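Local coordinates for Ctr9 protein (Myceliophthora thermophila, PDB 6AF0) that probably binds RNA polymerase II complexes, this chain being a mostly helical part of the protein that contains tetratricopeptide repeats, at residues L692-A703 against A720-A731; Q771-H781 against A792-K802. All blocks are in the same frame, centred on the assembly; numbering follows the deposited sequence.

Contact 1: L692-A703 against A720-A731; sequences LVGMGNLHLMAA and AYNRAVEFFDKA
A720 and A703 meet methyl to methyl, CB to CB at 3.8 Å. Next, the Y721 ring takes L700 CD1 over one face and A703 CB at its edge, while its OH leaves the pair to hydrogen-bond E751. R723 lends mainly its CB, laid obliquely beside the H699 imidazole. A724 CB rests on H699 CB at 3.6 Å. The axes of the two helical segments approach to 7.6 Å, with 161° between their directions, an antiparallel pairing consistent with the helix hairpins of TPR-type superhelices; H699, F727 and F728 lock it as knobs into holes. F727 is gripped twice: M695 CB and SD lie over the same face, SD 4.6 Å from the ring centroid in a Met-aromatic contact, and the ring edge at CE2 meets the H699 face in a T-shaped stack (centroids 5.0 Å, planes 68°). A leucine in its place would probably leave the M695 sulfur without its aromatic partner and the imidazole freer to turn. F728 slides one face under G696 CA, 3.6 Å from the ring centroid; V693 CG1, N697 OD1 and L700 CD2 line its edge. Finally A731 CB touches L692 CB at 3.7 Å and V693 CG2.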
loop_
_atom_site.group_PDB
_atom_site.type_symbol
_atom_site.label_atom_id
_atom_site.label_comp_id
_atom_site.label_asym_id
_atom_site.label_seq_id
_atom_site.Cartn_x
_atom_site.Cartn_y
_atom_site.Cartn_z
ATOM N N LEU A 692 29.056 24.961 4.116
ATOM C CA LEU A 692 28.689 26.007 3.152
ATOM C C LEU A 692 27.993 27.197 3.827
ATOM O O LEU A 692 28.361 28.354 3.612
ATOM C CB LEU A 692 27.797 25.434 2.038
ATOM C CG LEU A 692 28.485 24.512 1.023
ATOM C CD1 LEU A 692 27.749 23.182 0.950
ATOM C CD2 LEU A 692 28.584 25.146 -0.354
ATOM N N VAL A 693 26.998 26.908 4.654
ATOM C CA VAL A 693 26.312 27.953 5.412
ATOM C C VAL A 693 27.303 28.551 6.423
ATOM O O VAL A 693 27.214 29.713 6.808
ATOM C CB VAL A 693 25.066 27.403 6.118
ATOM C CG1 VAL A 693 24.289 28.527 6.783
ATOM C CG2 VAL A 693 24.162 26.689 5.112
ATOM N N GLY A 694 28.271 27.745 6.829
ATOM C CA GLY A 694 29.378 28.235 7.633
ATOM C C GLY A 694 30.202 29.259 6.904
ATOM O O GLY A 694 30.809 30.123 7.531
ATOM N N MET A 695 30.235 29.147 5.578
ATOM C CA MET A 695 31.001 30.056 4.736
ATOM C C MET A 695 30.243 31.345 4.464
ATOM O O MET A 695 30.795 32.434 4.596
ATOM C CB MET A 695 31.354 29.373 3.421
ATOM C CG MET A 695 32.351 28.234 3.544
ATOM S SD MET A 695 34.050 28.815 3.329
ATOM C CE MET A 695 34.263 29.711 4.842
ATOM N N GLY A 696 28.980 31.199 4.080
ATOM C CA GLY A 696 28.087 32.324 3.851
ATOM C C GLY A 696 28.051 33.215 5.063
ATOM O O GLY A 696 28.038 34.430 4.925
ATOM N N ASN A 697 28.044 32.590 6.244
ATOM C CA ASN A 697 28.113 33.278 7.547
ATOM C C ASN A 697 29.396 34.043 7.770
ATOM O O ASN A 697 29.366 35.179 8.235
ATOM C CB ASN A 697 28.008 32.273 8.688
ATOM C CG ASN A 697 26.583 31.838 8.975
ATOM O OD1 ASN A 697 25.615 32.283 8.340
ATOM N ND2 ASN A 697 26.450 30.947 9.954
ATOM N N LEU A 698 30.520 33.395 7.479
ATOM C CA LEU A 698 31.831 33.985 7.718
ATOM C C LEU A 698 32.070 35.151 6.783
ATOM O O LEU A 698 32.485 36.240 7.209
ATOM C CB LEU A 698 32.944 32.959 7.535
ATOM C CG LEU A 698 34.155 33.163 8.466
ATOM C CD1 LEU A 698 35.058 31.946 8.414
ATOM C CD2 LEU A 698 34.954 34.428 8.160
ATOM N N HIS A 699 31.815 34.907 5.502
ATOM C CA HIS A 699 31.897 35.955 4.493
ATOM C C HIS A 699 31.094 37.137 4.998
ATOM O O HIS A 699 31.646 38.212 5.244
ATOM C CB HIS A 699 31.376 35.460 3.131
ATOM C CG HIS A 699 32.414 34.757 2.308
ATOM N ND1 HIS A 699 32.717 35.131 1.016
ATOM C CD2 HIS A 699 33.241 33.724 2.602
ATOM C CE1 HIS A 699 33.681 34.355 0.548
ATOM N NE2 HIS A 699 34.013 33.491 1.490
ATOM N N LEU A 700 29.807 36.886 5.221
ATOM C CA LEU A 700 28.834 37.906 5.634
ATOM C C LEU A 700 29.310 38.790 6.785
ATOM O O LEU A 700 29.116 40.005 6.797
ATOM C CB LEU A 700 27.538 37.210 6.040
ATOM C CG LEU A 700 26.213 37.837 5.663
ATOM C CD1 LEU A 700 26.168 38.268 4.210
ATOM C CD2 LEU A 700 25.125 36.825 5.959
ATOM N N MET A 701 29.915 38.160 7.771
ATOM C CA MET A 701 30.381 38.894 8.936
ATOM C C MET A 701 31.607 39.696 8.577
ATOM O O MET A 701 31.684 40.871 8.910
ATOM C CB MET A 701 30.663 37.962 10.120
ATOM C CG MET A 701 29.479 37.873 11.071
ATOM S SD MET A 701 29.734 36.736 12.432
ATOM C CE MET A 701 30.889 37.656 13.461
ATOM N N ALA A 702 32.546 39.070 7.874
ATOM C CA ALA A 702 33.791 39.740 7.484
ATOM C C ALA A 702 33.530 40.906 6.539
ATOM O O ALA A 702 34.320 41.851 6.470
ATOM C CB ALA A 702 34.744 38.751 6.838
ATOM N N ALA A 703 32.404 40.847 5.837
ATOM C CA ALA A 703 32.111 41.781 4.762
ATOM C C ALA A 703 31.207 42.974 5.116
ATOM O O ALA A 703 31.147 43.921 4.347
ATOM C CB ALA A 703 31.549 41.019 3.568
ATOM N N ALA A 720 32.224 40.504 -2.200
ATOM C CA ALA A 720 32.330 39.609 -1.030
ATOM C C ALA A 720 30.981 39.051 -0.592
ATOM O O ALA A 720 30.896 37.894 -0.190
ATOM C CB ALA A 720 32.995 40.314 0.144
ATOM N N TYR A 721 29.942 39.877 -0.646
ATOM C CA TYR A 721 28.573 39.403 -0.388
ATOM C C TYR A 721 28.127 38.418 -1.457
ATOM O O TYR A 721 27.459 37.425 -1.169
ATOM C CB TYR A 721 27.574 40.561 -0.331
ATOM C CG TYR A 721 27.493 41.264 1.008
ATOM C CD1 TYR A 721 28.645 41.570 1.739
ATOM C CD2 TYR A 721 26.270 41.642 1.541
ATOM C CE1 TYR A 721 28.568 42.219 2.962
ATOM C CE2 TYR A 721 26.192 42.299 2.754
ATOM C CZ TYR A 721 27.343 42.583 3.463
ATOM O OH TYR A 721 27.272 43.227 4.675
ATOM N N ASN A 722 28.491 38.703 -2.699
ATOM C CA ASN A 722 28.195 37.796 -3.794
ATOM C C ASN A 722 28.697 36.376 -3.484
ATOM O O ASN A 722 27.969 35.402 -3.667
ATOM C CB ASN A 722 28.820 38.310 -5.094
ATOM C CG ASN A 722 27.943 39.301 -5.829
ATOM O OD1 ASN A 722 28.040 39.403 -7.043
ATOM N ND2 ASN A 722 27.100 40.035 -5.115
ATOM N N ARG A 723 29.933 36.271 -2.999
ATOM C CA ARG A 723 30.515 34.974 -2.636
ATOM C C ARG A 723 29.758 34.282 -1.520
ATOM O O ARG A 723 29.555 33.074 -1.575
ATOM C CB ARG A 723 31.960 35.130 -2.213
ATOM C CG ARG A 723 32.859 35.483 -3.363
ATOM C CD ARG A 723 34.280 35.668 -2.896
ATOM N NE ARG A 723 35.125 36.077 -4.007
ATOM C CZ ARG A 723 36.361 36.531 -3.872
ATOM N NH1 ARG A 723 36.893 36.627 -2.658
ATOM N NH2 ARG A 723 37.055 36.888 -4.948
ATOM N N ALA A 724 29.368 35.047 -0.505
ATOM C CA ALA A 724 28.534 34.536 0.569
ATOM C C ALA A 724 27.272 33.920 -0.017
ATOM O O ALA A 724 26.878 32.815 0.350
ATOM C CB ALA A 724 28.172 35.645 1.547
ATOM N N VAL A 725 26.644 34.628 -0.941
ATOM C CA VAL A 725 25.422 34.127 -1.555
ATOM C C VAL A 725 25.707 32.908 -2.456
ATOM O O VAL A 725 24.866 32.013 -2.579
ATOM C CB VAL A 725 24.690 35.256 -2.296
ATOM C CG1 VAL A 725 23.480 34.731 -3.045
ATOM C CG2 VAL A 725 24.247 36.321 -1.301
ATOM N N GLU A 726 26.893 32.870 -3.067
ATOM C CA GLU A 726 27.374 31.682 -3.793
ATOM C C GLU A 726 27.170 30.446 -2.916
ATOM O O GLU A 726 26.459 29.504 -3.300
ATOM C CB GLU A 726 28.871 31.810 -4.153
ATOM C CG GLU A 726 29.257 31.376 -5.565
ATOM C CD GLU A 726 29.320 32.554 -6.526
ATOM O OE1 GLU A 726 30.164 33.449 -6.313
ATOM O OE2 GLU A 726 28.526 32.603 -7.488
ATOM N N PHE A 727 27.792 30.476 -1.734
ATOM C CA PHE A 727 27.737 29.358 -0.785
ATOM C C PHE A 727 26.325 29.116 -0.234
ATOM O O PHE A 727 25.886 27.973 -0.114
ATOM C CB PHE A 727 28.662 29.585 0.399
ATOM C CG PHE A 727 30.103 29.791 0.040
ATOM C CD1 PHE A 727 30.910 28.740 -0.300
ATOM C CD2 PHE A 727 30.668 31.039 0.130
ATOM C CE1 PHE A 727 32.249 28.936 -0.581
ATOM C CE2 PHE A 727 32.009 31.242 -0.150
ATOM C CZ PHE A 727 32.801 30.189 -0.501
ATOM N N PHE A 728 25.622 30.181 0.124
ATOM C CA PHE A 728 24.266 30.024 0.615
ATOM C C PHE A 728 23.349 29.319 -0.372
ATOM O O PHE A 728 22.481 28.527 0.033
ATOM C CB PHE A 728 23.636 31.377 0.960
ATOM C CG PHE A 728 24.091 31.959 2.271
ATOM C CD1 PHE A 728 24.302 31.155 3.389
ATOM C CD2 PHE A 728 24.278 33.332 2.391
ATOM C CE1 PHE A 728 24.721 31.711 4.581
ATOM C CE2 PHE A 728 24.693 33.889 3.584
ATOM C CZ PHE A 728 24.917 33.080 4.682
ATOM N N ASP A 729 23.503 29.624 -1.661
ATOM C CA ASP A 729 22.543 29.125 -2.649
ATOM C C ASP A 729 22.846 27.654 -2.983
ATOM O O ASP A 729 21.938 26.823 -2.972
ATOM C CB ASP A 729 22.435 30.046 -3.887
ATOM C CG ASP A 729 23.001 29.424 -5.146
ATOM O OD1 ASP A 729 24.243 29.297 -5.255
ATOM O OD2 ASP A 729 22.192 29.053 -6.028
ATOM N N LYS A 730 24.117 27.320 -3.208
ATOM C CA LYS A 730 24.473 25.921 -3.469
ATOM C C LYS A 730 23.957 25.040 -2.332
ATOM O O LYS A 730 23.273 24.057 -2.575
ATOM C CB LYS A 730 25.989 25.719 -3.650
ATOM C CG LYS A 730 26.365 24.357 -4.255
ATOM C CD LYS A 730 26.645 24.423 -5.764
ATOM C CE LYS A 730 26.989 23.059 -6.375
ATOM N NZ LYS A 730 26.815 23.010 -7.860
ATOM N N ALA A 731 24.292 25.413 -1.098
ATOM C CA ALA A 731 23.800 24.743 0.107
ATOM C C ALA A 731 22.274 24.563 0.085
ATOM O O ALA A 731 21.756 23.462 0.337
ATOM C CB ALA A 731 24.205 25.541 1.336
#

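Contact 2: Q771-H781 against A792-K802; sequences QDAHVYVNMGH and AIESYEIALSK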
loop_
_atom_site.group_PDB
_atom_site.type_symbol
_atom_site.label_atom_id
_atom_site.label_comp_id
_atom_site.label_asym_id
_atom_site.label_seq_id
_atom_site.Cartn_x
_atom_site.Cartn_y
_atom_site.Cartn_z
ATOM N N GLN A 771 13.682 29.301 15.861
ATOM C CA GLN A 771 13.480 29.602 17.310
ATOM C C GLN A 771 14.729 30.049 18.096
ATOM O O GLN A 771 14.671 30.189 19.313
ATOM C CB GLN A 771 12.872 28.405 18.061
ATOM C CG GLN A 771 11.699 27.755 17.368
ATOM C CD GLN A 771 10.612 28.753 17.092
ATOM O OE1 GLN A 771 10.270 29.551 17.966
ATOM N NE2 GLN A 771 10.071 28.732 15.873
ATOM N N ASP A 772 15.851 30.266 17.421
ATOM C CA ASP A 772 17.068 30.726 18.085
ATOM C C ASP A 772 16.861 32.180 18.417
ATOM O O ASP A 772 16.031 32.835 17.799
ATOM C CB ASP A 772 18.296 30.553 17.184
ATOM C CG ASP A 772 18.693 29.088 17.012
ATOM O OD1 ASP A 772 18.160 28.221 17.749
ATOM O OD2 ASP A 772 19.542 28.798 16.139
ATOM N N ALA A 773 17.596 32.677 19.401
ATOM C CA ALA A 773 17.503 34.084 19.791
ATOM C C ALA A 773 17.833 34.994 18.624
ATOM O O ALA A 773 17.085 35.912 18.327
ATOM C CB ALA A 773 18.431 34.378 20.957
ATOM N N HIS A 774 18.938 34.701 17.954
ATOM C CA HIS A 774 19.436 35.534 16.868
ATOM C C HIS A 774 18.424 35.772 15.738
ATOM O O HIS A 774 18.419 36.824 15.095
ATOM C CB HIS A 774 20.774 34.984 16.340
ATOM C CG HIS A 774 20.704 33.593 15.787
ATOM N ND1 HIS A 774 20.212 33.316 14.530
ATOM C CD2 HIS A 774 21.119 32.409 16.296
ATOM C CE1 HIS A 774 20.309 32.020 14.294
ATOM N NE2 HIS A 774 20.853 31.447 15.351
ATOM N N VAL A 775 17.565 34.794 15.498
ATOM C CA VAL A 775 16.460 34.968 14.551
ATOM C C VAL A 775 15.596 36.131 14.993
ATOM O O VAL A 775 15.346 37.042 14.227
ATOM C CB VAL A 775 15.612 33.676 14.400
ATOM C CG1 VAL A 775 14.223 33.965 13.871
ATOM C CG2 VAL A 775 16.309 32.704 13.461
ATOM N N TYR A 776 15.180 36.114 16.246
ATOM C CA TYR A 776 14.320 37.165 16.784
ATOM C C TYR A 776 15.024 38.533 16.828
ATOM O O TYR A 776 14.406 39.578 16.624
ATOM C CB TYR A 776 13.823 36.763 18.172
ATOM C CG TYR A 776 12.763 35.680 18.136
ATOM C CD1 TYR A 776 11.425 35.976 18.398
ATOM C CD2 TYR A 776 13.087 34.357 17.822
ATOM C CE1 TYR A 776 10.445 34.988 18.358
ATOM C CE2 TYR A 776 12.118 33.363 17.781
ATOM C CZ TYR A 776 10.800 33.676 18.054
ATOM O OH TYR A 776 9.839 32.689 18.025
ATOM N N VAL A 777 16.322 38.515 17.073
ATOM C CA VAL A 777 17.108 39.733 17.093
ATOM C C VAL A 777 17.078 40.338 15.695
ATOM O O VAL A 777 16.735 41.498 15.523
ATOM C CB VAL A 777 18.561 39.452 17.546
ATOM C CG1 VAL A 777 19.438 40.689 17.448
ATOM C CG2 VAL A 777 18.577 38.939 18.980
ATOM N N ASN A 778 17.422 39.523 14.708
ATOM C CA ASN A 778 17.444 39.939 13.308
ATOM C C ASN A 778 16.086 40.431 12.825
ATOM O O ASN A 778 15.993 41.330 11.985
ATOM C CB ASN A 778 17.856 38.762 12.435
ATOM C CG ASN A 778 19.272 38.284 12.707
ATOM O OD1 ASN A 778 20.049 38.914 13.433
ATOM N ND2 ASN A 778 19.617 37.165 12.104
ATOM N N MET A 779 15.036 39.805 13.345
ATOM C CA MET A 779 13.667 40.231 13.075
ATOM C C MET A 779 13.400 41.608 13.659
ATOM O O MET A 779 12.986 42.521 12.947
ATOM C CB MET A 779 12.679 39.232 13.661
ATOM C CG MET A 779 12.371 38.066 12.735
ATOM S SD MET A 779 10.716 37.450 13.070
ATOM C CE MET A 779 10.169 37.087 11.421
ATOM N N GLY A 780 13.646 41.748 14.959
ATOM C CA GLY A 780 13.580 43.052 15.626
ATOM C C GLY A 780 14.331 44.157 14.881
ATOM O O GLY A 780 13.873 45.285 14.827
ATOM N N HIS A 781 15.476 43.826 14.292
ATOM C CA HIS A 781 16.247 44.778 13.480
ATOM C C HIS A 781 15.510 45.255 12.230
ATOM O O HIS A 781 15.531 46.439 11.899
ATOM C CB HIS A 781 17.567 44.159 13.040
ATOM C CG HIS A 781 18.490 43.832 14.166
ATOM N ND1 HIS A 781 18.257 44.234 15.462
ATOM C CD2 HIS A 781 19.681 43.187 14.181
ATOM C CE1 HIS A 781 19.251 43.831 16.231
ATOM N NE2 HIS A 781 20.131 43.198 15.477
ATOM N N ALA A 792 8.543 44.862 16.514
ATOM C CA ALA A 792 9.983 44.825 16.813
ATOM C C ALA A 792 10.240 44.721 18.325
ATOM O O ALA A 792 11.224 44.135 18.766
ATOM C CB ALA A 792 10.669 46.070 16.272
ATOM N N ILE A 793 9.365 45.321 19.118
ATOM C CA ILE A 793 9.493 45.238 20.559
ATOM C C ILE A 793 9.415 43.764 20.955
ATOM O O ILE A 793 10.397 43.204 21.401
ATOM C CB ILE A 793 8.421 46.083 21.306
ATOM C CG1 ILE A 793 8.559 47.585 20.987
ATOM C CG2 ILE A 793 8.479 45.841 22.813
ATOM C CD1 ILE A 793 9.759 48.278 21.597
ATOM N N GLU A 794 8.273 43.115 20.763
ATOM C CA GLU A 794 8.121 41.759 21.322
ATOM C C GLU A 794 8.884 40.684 20.544
ATOM O O GLU A 794 8.973 39.557 20.998
ATOM C CB GLU A 794 6.647 41.357 21.583
ATOM C CG GLU A 794 5.965 40.469 20.539
ATOM C CD GLU A 794 5.777 41.167 19.205
ATOM O OE1 GLU A 794 6.290 42.294 19.061
ATOM O OE2 GLU A 794 5.114 40.600 18.303
ATOM N N SER A 795 9.428 41.019 19.381
ATOM C CA SER A 795 10.446 40.172 18.785
ATOM C C SER A 795 11.627 40.202 19.757
ATOM O O SER A 795 12.004 39.177 20.333
ATOM C CB SER A 795 10.832 40.664 17.386
ATOM O OG SER A 795 11.934 39.948 16.853
ATOM N N TYR A 796 12.158 41.399 19.986
ATOM C CA TYR A 796 13.261 41.583 20.923
ATOM C C TYR A 796 12.955 40.976 22.291
ATOM O O TYR A 796 13.802 40.335 22.889
ATOM C CB TYR A 796 13.581 43.073 21.096
ATOM C CG TYR A 796 14.368 43.693 19.976
ATOM C CD1 TYR A 796 14.115 45.001 19.561
ATOM C CD2 TYR A 796 15.372 42.981 19.321
ATOM C CE1 TYR A 796 14.840 45.576 18.526
ATOM C CE2 TYR A 796 16.102 43.551 18.293
ATOM C CZ TYR A 796 15.829 44.845 17.903
ATOM O OH TYR A 796 16.543 45.404 16.889
ATOM N N GLU A 797 11.747 41.194 22.788
ATOM C CA GLU A 797 11.374 40.712 24.107
ATOM C C GLU A 797 11.498 39.200 24.133
ATOM O O GLU A 797 12.080 38.641 25.053
ATOM C CB GLU A 797 9.941 41.132 24.466
ATOM C CG GLU A 797 9.798 42.522 25.078
ATOM C CD GLU A 797 9.548 42.470 26.571
ATOM O OE1 GLU A 797 8.357 42.515 26.966
ATOM O OE2 GLU A 797 10.540 42.364 27.332
ATOM N N ILE A 798 10.957 38.548 23.112
ATOM C CA ILE A 798 11.021 37.097 23.023
ATOM C C ILE A 798 12.480 36.640 22.980
ATOM O O ILE A 798 12.841 35.655 23.637
ATOM C CB ILE A 798 10.253 36.552 21.801
ATOM C CG1 ILE A 798 8.742 36.616 22.054
ATOM C CG2 ILE A 798 10.655 35.112 21.540
ATOM C CD1 ILE A 798 7.885 36.022 20.954
ATOM N N ALA A 799 13.316 37.349 22.217
ATOM C CA ALA A 799 14.762 37.067 22.203
ATOM C C ALA A 799 15.340 37.102 23.611
ATOM O O ALA A 799 16.098 36.234 23.977
ATOM C CB ALA A 799 15.514 38.042 21.309
ATOM N N LEU A 800 14.972 38.097 24.405
ATOM C CA LEU A 800 15.514 38.235 25.761
ATOM C C LEU A 800 15.003 37.141 26.687
ATOM O O LEU A 800 15.682 36.751 27.618
ATOM C CB LEU A 800 15.176 39.611 26.338
ATOM C CG LEU A 800 15.789 40.783 25.574
ATOM C CD1 LEU A 800 15.280 42.112 26.115
ATOM C CD2 LEU A 800 17.299 40.742 25.630
ATOM N N SER A 801 13.807 36.641 26.422
ATOM C CA SER A 801 13.226 35.592 27.243
ATOM C C SER A 801 14.095 34.355 27.219
ATOM O O SER A 801 14.105 33.586 28.174
ATOM C CB SER A 801 11.818 35.225 26.760
ATOM O OG SER A 801 11.860 34.583 25.495
ATOM N N LYS A 802 14.704 34.162 26.061
ATOM C CA LYS A 802 15.335 32.917 25.674
ATOM C C LYS A 802 16.641 32.616 26.348
ATOM O O LYS A 802 17.447 33.499 26.584
ATOM C CB LYS A 802 15.478 32.834 24.166
ATOM C CG LYS A 802 14.321 32.095 23.541
ATOM C CD LYS A 802 14.271 32.253 22.041
ATOM C CE LYS A 802 13.278 31.279 21.449
ATOM N NZ LYS A 802 12.731 31.739 20.152
#
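Y796 lays one ring face against G780 where two antiparallel helices (160° between the segment axes) pair inside a predicted TPR motif. The evidence is a CH-pi contact: G780 CA stands 3.8 Å from the ring centroid, and a CB modelled on this glycine would run into the ring. The tyrosine then meets H781 rim to rim, planes 60° apart, and its OH lies in the imidazole plane, 2.5 Å from ND1, in a hydrogen bond that either group could donate. H781 NE2 turns to another protein chain, where it makes a weak bond to the backbone. S795 has OG anti to its own N (chi1 173°), a rotamer that carries the hydroxyl over to the facing helix, among Y776 O, M779 CB and G780 N, 3.1 Å from the last. A799 presents its methyl to two residues, Y776 CB at 3.8 Å and V777 CG2 at 4.0 Å. Beyond it I798 crosses the Y776 ring obliquely with CG2 over one face, although the closeness of that approach is doubtful. K802, extended beyond CG, brings NZ near this ring and to a weak, less certain bond with Q771 O. At the ring's far end, Y776 OH donates to Q771 OE1 at 3.2 Å, tilted out of the carbonyl plane.

Contacts 1 and 2 follow one another along the chain and do not touch: their centres are about 23 Å apart and their nearest atoms about 8 Å. Helix 739-752 bridges them. V693, L700, Y721 and F728 of contact 1 pack on it, from Y740 near its start to D752 at its end, and H774, V775 and N778 of contact 2 pack on it as well. Two of its residues serve both, Y740 (packing with V693, hydrogen-bonded to D772) and I747 (against L700 and N778). The signed crossing angles, -161° and -160°, are nearly equal, consistent with similar helix hairpins recurring along a TPR-type superhelix, here with helices 739-752 and 756-770 in between. Side chains of both contacts, N697 and N778 among them, also meet other protein chains.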